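Local coordinates for protein alkaline phosphatase D (Bacillus subtilis, PDB 2YEQ) that hydrolyses phosphate esters as a secreted phosphodiesterase and alkaline phosphatase, using an active site that holds iron and calcium, at residues 26-31 with 185-190; 63-68 with 75-80. All coordinates share one frame; numbering follows the deposited sequence.

Contact 1: 26-31 with 185-190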
# COMPACT_ATOMS: atom_id res chain seq x y z
N TRP A 26 -6.15 -16.59 -4.00
CA TRP A 26 -5.61 -16.81 -2.68
C TRP A 26 -6.71 -17.20 -1.70
O TRP A 26 -7.82 -16.68 -1.74
CB TRP A 26 -4.92 -15.53 -2.16
CG TRP A 26 -4.42 -15.64 -0.75
CD1 TRP A 26 -3.17 -16.02 -0.35
CD2 TRP A 26 -5.16 -15.37 0.46
NE1 TRP A 26 -3.10 -16.02 1.03
CE2 TRP A 26 -4.30 -15.63 1.54
CE3 TRP A 26 -6.48 -14.95 0.73
CZ2 TRP A 26 -4.69 -15.47 2.86
CZ3 TRP A 26 -6.87 -14.82 2.06
CH2 TRP A 26 -5.97 -15.08 3.11
N THR A 27 -6.36 -18.13 -0.81
CA THR A 27 -7.07 -18.25 0.44
C THR A 27 -6.13 -18.88 1.46
O THR A 27 -4.95 -19.13 1.16
CB THR A 27 -8.38 -19.04 0.29
OG1 THR A 27 -9.17 -18.84 1.46
CG2 THR A 27 -8.12 -20.54 0.02
N ARG A 28 -6.64 -19.11 2.66
CA ARG A 28 -5.91 -19.75 3.73
C ARG A 28 -6.91 -20.53 4.57
O ARG A 28 -8.00 -20.00 4.93
CB ARG A 28 -5.18 -18.73 4.60
CG ARG A 28 -4.43 -19.39 5.81
CD ARG A 28 -3.56 -18.45 6.61
NE ARG A 28 -3.16 -19.17 7.82
CZ ARG A 28 -2.95 -18.67 9.02
NH1 ARG A 28 -2.99 -17.37 9.25
NH2 ARG A 28 -2.65 -19.51 10.01
N LEU A 29 -6.54 -21.76 4.93
CA LEU A 29 -7.32 -22.56 5.88
C LEU A 29 -6.89 -22.24 7.30
O LEU A 29 -5.77 -22.57 7.70
CB LEU A 29 -7.14 -24.05 5.62
CG LEU A 29 -7.31 -24.49 4.17
CD1 LEU A 29 -7.14 -26.02 4.03
CD2 LEU A 29 -8.68 -24.02 3.66
N ALA A 30 -7.78 -21.58 8.05
CA ALA A 30 -7.50 -21.10 9.40
C ALA A 30 -8.75 -21.10 10.29
O ALA A 30 -9.22 -20.05 10.73
CB ALA A 30 -6.90 -19.67 9.31
N PRO A 31 -9.31 -22.29 10.57
CA PRO A 31 -10.50 -22.39 11.46
C PRO A 31 -10.38 -21.74 12.85
O PRO A 31 -11.39 -21.33 13.38
CB PRO A 31 -10.75 -23.90 11.56
CG PRO A 31 -9.46 -24.56 11.07
CD PRO A 31 -8.88 -23.60 10.07
N ARG A 185 -0.76 -11.96 13.52
CA ARG A 185 -1.10 -10.55 13.32
C ARG A 185 -1.78 -10.37 11.95
O ARG A 185 -2.77 -9.64 11.86
CB ARG A 185 0.14 -9.68 13.39
CG ARG A 185 -0.12 -8.20 13.24
CD ARG A 185 -0.98 -7.63 14.31
NE ARG A 185 -0.61 -7.98 15.69
CZ ARG A 185 0.17 -7.27 16.50
NH1 ARG A 185 0.78 -6.16 16.07
NH2 ARG A 185 0.36 -7.69 17.77
N HIS A 186 -1.26 -11.00 10.90
CA HIS A 186 -1.95 -10.99 9.58
C HIS A 186 -3.38 -11.52 9.70
O HIS A 186 -4.31 -10.96 9.13
CB HIS A 186 -1.22 -11.76 8.48
CG HIS A 186 -0.14 -10.97 7.80
ND1 HIS A 186 -0.18 -10.31 6.59
CD2 HIS A 186 1.06 -10.70 8.28
CE1 HIS A 186 1.00 -9.73 6.37
NE2 HIS A 186 1.75 -9.92 7.40
N ALA A 187 -3.56 -12.59 10.47
CA ALA A 187 -4.89 -13.14 10.70
C ALA A 187 -5.80 -12.17 11.44
O ALA A 187 -6.99 -12.09 11.12
CB ALA A 187 -4.78 -14.48 11.44
N GLN A 188 -5.27 -11.43 12.42
CA GLN A 188 -6.09 -10.47 13.15
C GLN A 188 -6.67 -9.42 12.20
O GLN A 188 -7.85 -9.11 12.26
CB GLN A 188 -5.32 -9.75 14.25
CG GLN A 188 -6.13 -8.64 14.91
CD GLN A 188 -5.42 -7.99 16.08
OE1 GLN A 188 -4.22 -7.68 15.99
NE2 GLN A 188 -6.16 -7.75 17.18
N TYR A 189 -5.80 -8.84 11.38
CA TYR A 189 -6.18 -7.78 10.42
C TYR A 189 -7.12 -8.31 9.35
O TYR A 189 -8.14 -7.70 9.07
CB TYR A 189 -4.92 -7.15 9.77
CG TYR A 189 -4.25 -6.08 10.62
CD1 TYR A 189 -3.82 -6.36 11.91
CD2 TYR A 189 -4.01 -4.81 10.12
CE1 TYR A 189 -3.21 -5.40 12.68
CE2 TYR A 189 -3.41 -3.83 10.88
CZ TYR A 189 -2.98 -4.14 12.16
OH TYR A 189 -2.40 -3.16 12.94
N ARG A 190 -6.77 -9.45 8.76
CA ARG A 190 -7.48 -10.03 7.64
C ARG A 190 -8.85 -10.64 8.05
O ARG A 190 -9.67 -10.92 7.18
CB ARG A 190 -6.59 -11.07 6.97
CG ARG A 190 -7.06 -11.62 5.64
CD ARG A 190 -7.26 -10.49 4.64
NE ARG A 190 -6.91 -10.77 3.26
CZ ARG A 190 -5.72 -11.15 2.79
NH1 ARG A 190 -4.68 -11.39 3.58
NH2 ARG A 190 -5.57 -11.36 1.49

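Contact 2: 63-68 with 75-80. With PE5 (3,6,9,12,15,18,21,24-octaoxahexacosan-1-ol), chain B; EDO (1,2-ethanediol), chain R.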
# COMPACT_ATOMS: atom_id res chain seq x y z
N GLY A 63 -8.94 -26.90 -10.57
CA GLY A 63 -7.82 -27.72 -10.14
C GLY A 63 -7.83 -28.02 -8.66
O GLY A 63 -8.82 -27.74 -7.97
N THR A 64 -6.74 -28.60 -8.17
CA THR A 64 -6.58 -28.93 -6.76
C THR A 64 -5.18 -28.55 -6.32
O THR A 64 -4.21 -28.90 -6.98
CB THR A 64 -6.82 -30.44 -6.49
OG1 THR A 64 -8.09 -30.79 -7.04
CG2 THR A 64 -6.83 -30.74 -4.99
N GLU A 65 -5.09 -27.80 -5.23
CA GLU A 65 -3.81 -27.47 -4.60
C GLU A 65 -3.73 -28.19 -3.28
O GLU A 65 -4.77 -28.47 -2.67
CB GLU A 65 -3.71 -25.99 -4.31
CG GLU A 65 -3.53 -25.15 -5.52
CD GLU A 65 -2.14 -25.25 -6.06
OE1 GLU A 65 -1.18 -24.93 -5.32
OE2 GLU A 65 -2.01 -25.66 -7.23
N MET A 66 -2.51 -28.47 -2.82
CA MET A 66 -2.32 -29.03 -1.49
C MET A 66 -1.86 -27.92 -0.59
O MET A 66 -0.73 -27.43 -0.74
CB MET A 66 -1.25 -30.13 -1.50
CG MET A 66 -1.62 -31.37 -2.28
SD MET A 66 -3.14 -32.16 -1.72
CE MET A 66 -2.73 -32.68 -0.05
N ALA A 67 -2.73 -27.51 0.33
CA ALA A 67 -2.37 -26.52 1.36
C ALA A 67 -1.46 -27.20 2.38
O ALA A 67 -1.78 -28.28 2.85
CB ALA A 67 -3.64 -25.98 2.04
N LYS A 68 -0.33 -26.58 2.73
CA LYS A 68 0.70 -27.21 3.59
C LYS A 68 0.96 -26.44 4.86
O LYS A 68 0.96 -25.21 4.83
CB LYS A 68 2.06 -27.27 2.88
CG LYS A 68 2.01 -27.51 1.41
CD LYS A 68 3.39 -27.90 0.87
CE LYS A 68 4.29 -26.70 0.62
NZ LYS A 68 5.23 -26.97 -0.51
N VAL A 75 -3.11 -20.91 0.32
CA VAL A 75 -3.27 -21.42 -1.02
C VAL A 75 -2.98 -20.29 -2.01
O VAL A 75 -3.57 -19.21 -1.91
CB VAL A 75 -4.71 -21.97 -1.23
CG1 VAL A 75 -4.90 -22.40 -2.67
CG2 VAL A 75 -5.00 -23.13 -0.26
N HIS A 76 -2.07 -20.53 -2.94
CA HIS A 76 -1.81 -19.61 -4.05
C HIS A 76 -1.98 -20.38 -5.33
O HIS A 76 -1.28 -21.36 -5.55
CB HIS A 76 -0.37 -19.07 -4.01
CG HIS A 76 -0.08 -18.21 -2.83
ND1 HIS A 76 0.10 -18.72 -1.56
CD2 HIS A 76 0.06 -16.87 -2.72
CE1 HIS A 76 0.32 -17.72 -0.73
NE2 HIS A 76 0.30 -16.59 -1.41
N VAL A 77 -2.90 -19.94 -6.18
CA VAL A 77 -3.20 -20.61 -7.44
C VAL A 77 -2.94 -19.59 -8.53
O VAL A 77 -3.41 -18.48 -8.46
CB VAL A 77 -4.70 -21.05 -7.52
CG1 VAL A 77 -5.08 -21.50 -8.93
CG2 VAL A 77 -5.03 -22.14 -6.49
N GLU A 78 -2.18 -19.97 -9.55
CA GLU A 78 -2.04 -19.11 -10.72
C GLU A 78 -2.96 -19.67 -11.81
O GLU A 78 -2.60 -20.58 -12.55
CB GLU A 78 -0.56 -19.00 -11.14
CG GLU A 78 0.21 -18.10 -10.15
CD GLU A 78 1.70 -18.01 -10.43
OE1 GLU A 78 2.08 -17.78 -11.61
OE2 GLU A 78 2.49 -18.16 -9.47
N ALA A 79 -4.19 -19.16 -11.84
CA ALA A 79 -5.22 -19.66 -12.74
C ALA A 79 -4.92 -19.06 -14.10
O ALA A 79 -5.02 -17.85 -14.29
CB ALA A 79 -6.58 -19.23 -12.27
N ASP A 80 -4.53 -19.91 -15.04
CA ASP A 80 -4.18 -19.44 -16.37
C ASP A 80 -5.19 -19.94 -17.41
O ASP A 80 -6.22 -20.50 -17.04
CB ASP A 80 -2.75 -19.85 -16.72
CG ASP A 80 -2.56 -21.35 -16.79
OD1 ASP A 80 -3.52 -22.13 -16.59
OD2 ASP A 80 -1.41 -21.75 -17.05
C50 PE5 B . 7.73 -28.36 0.73
O1 PE5 B . 7.83 -26.98 1.12
C1 PE5 B . 8.13 -26.08 0.04
C2 PE5 B . 7.43 -24.71 0.17
O2 PE5 B . 7.24 -24.05 -1.10
C3 PE5 B . 6.05 -24.43 -1.81
C4 PE5 B . 5.62 -23.39 -2.82
C1 EDO R . 0.68 -24.55 -2.05
O1 EDO R . 1.05 -24.78 -0.68
C2 EDO R . -0.76 -24.05 -2.11
O2 EDO R . -0.89 -23.08 -3.15

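Contact 1: 26-31 with 185-190
Arg190 lays its guanidinium flat on the indole of Trp26. The two planes are only 5° apart, and the group centres are 4.2 Å from each other. This is a stacked cation-pi pair. Arg190 CZ sits over the six-membered ring, 24° off the ring normal. The overlap is offset. Arg190 NH2 lies 3.7 Å from Trp26 CZ3, near the rim of the ring, while Arg190 NH1 is 3.9 Å from Trp26 CH2. The two side chains come from opposite directions. Trp26 holds CG anti to its backbone nitrogen (chi1 176°), which carries the ring from the strand toward the helix. Arg190 bends at chi2 and chi3, and this turns its flat end face-on to the indole. The backbone N of Arg28 lies over the opposite face of the indole, toward its rim.

The contact joins strand 23-28, from the N-terminal family region, to the last turn of helix 179-190 of the calcineurin-like phosphatase region. The strand lies in a mixed sheet that also takes in strands of that region. The contact is buried, and both side chains also hydrogen-bond to backbone carbonyls at the C-terminal end of helix 228-245. Trp26 NE1 bonds to Glu244 O, and Arg190 NH1 bonds to His245 O. Replacing Trp26 by an alanine would probably leave the Arg190 guanidinium without the flat surface it rests on and open a gap between strand and helix.

One helical turn earlier the contact is thinner. Arg28 runs out extended from CG to NE, and its NH1 comes within 4.0 Å of Ala187 CB, approaching obliquely. The methyl of Ala30 lies over the centre of one face of this guanidinium. Arg28 NE bonds to Ala72 O and Arg28 NH1 to His245 NE2.

Contact 2: 63-68 with 75-80
Glu65 and Val77 meet through aliphatic carbon, with Glu65 CG 3.5 Å from Val77 CG2. This is the tight part of the contact. Glu65 CB also lies 4.1 Å from Val75 CG1. Beyond it, Ala67 CB packs on the other methyl of Val75, CG2, at 3.9 Å. Ala67, Val75 and Val77 are all buried.

The other side is looser and partly open to solvent, where Glu65 and His76 lie. No hydrogen bond joins the two segments directly. A 1,2-ethanediol, probably from the crystallisation liquor, bridges them instead. Its O2 accepts a hydrogen bond from His76 N (2.8 Å, 163° at the hydrogen) and gives one to Glu65 OE1 (2.9 Å). Its O1 bonds to Met66 O. Glu65 folds back at chi2 (-74°), which brings its carboxylate to the diol.

The strands run roughly antiparallel, at 150°, with their axes 7.6 Å apart at closest approach. They are edge strands of different sheets, which pack through side chains with no backbone bonds between these two strands. This is consistent with a beta sandwich of the E-set type. Strand 59-67 pairs with strand 44-51 at the border of the four-stranded antiparallel sheet, and strand 74-79 pairs with strand 23-28 at the border of the large mixed sheet. Val75 and Val77 also reach strand 44-51, touching Val46 and Trp48. On the far side His76 stacks on Tyr243 of helix 228-245, and its NE2 bonds to Tyr243 O.

From the N terminus the chain lays down strand 13-16 and then strand 23-28, which supplies one half of contact 1. It then enters the four-stranded sheet through strands 44-51 and 59-67. Contact 2 closes a short loop here, between strands 59-67 and 74-79. Strand 74-79 returns to the large mixed sheet beside strand 23-28, where Thr27 O and Val75 N probably hydrogen-bond. The chain completes the four-stranded sheet with strands 87-94 and 97-105, then enters the phosphatase region. Helix 179-190 closes the much longer loop of contact 1, so contact 2 is nested inside it. Contact 2 links the edges of two sheets, while contact 1 ties the mixed sheet to a helix of the phosphatase region.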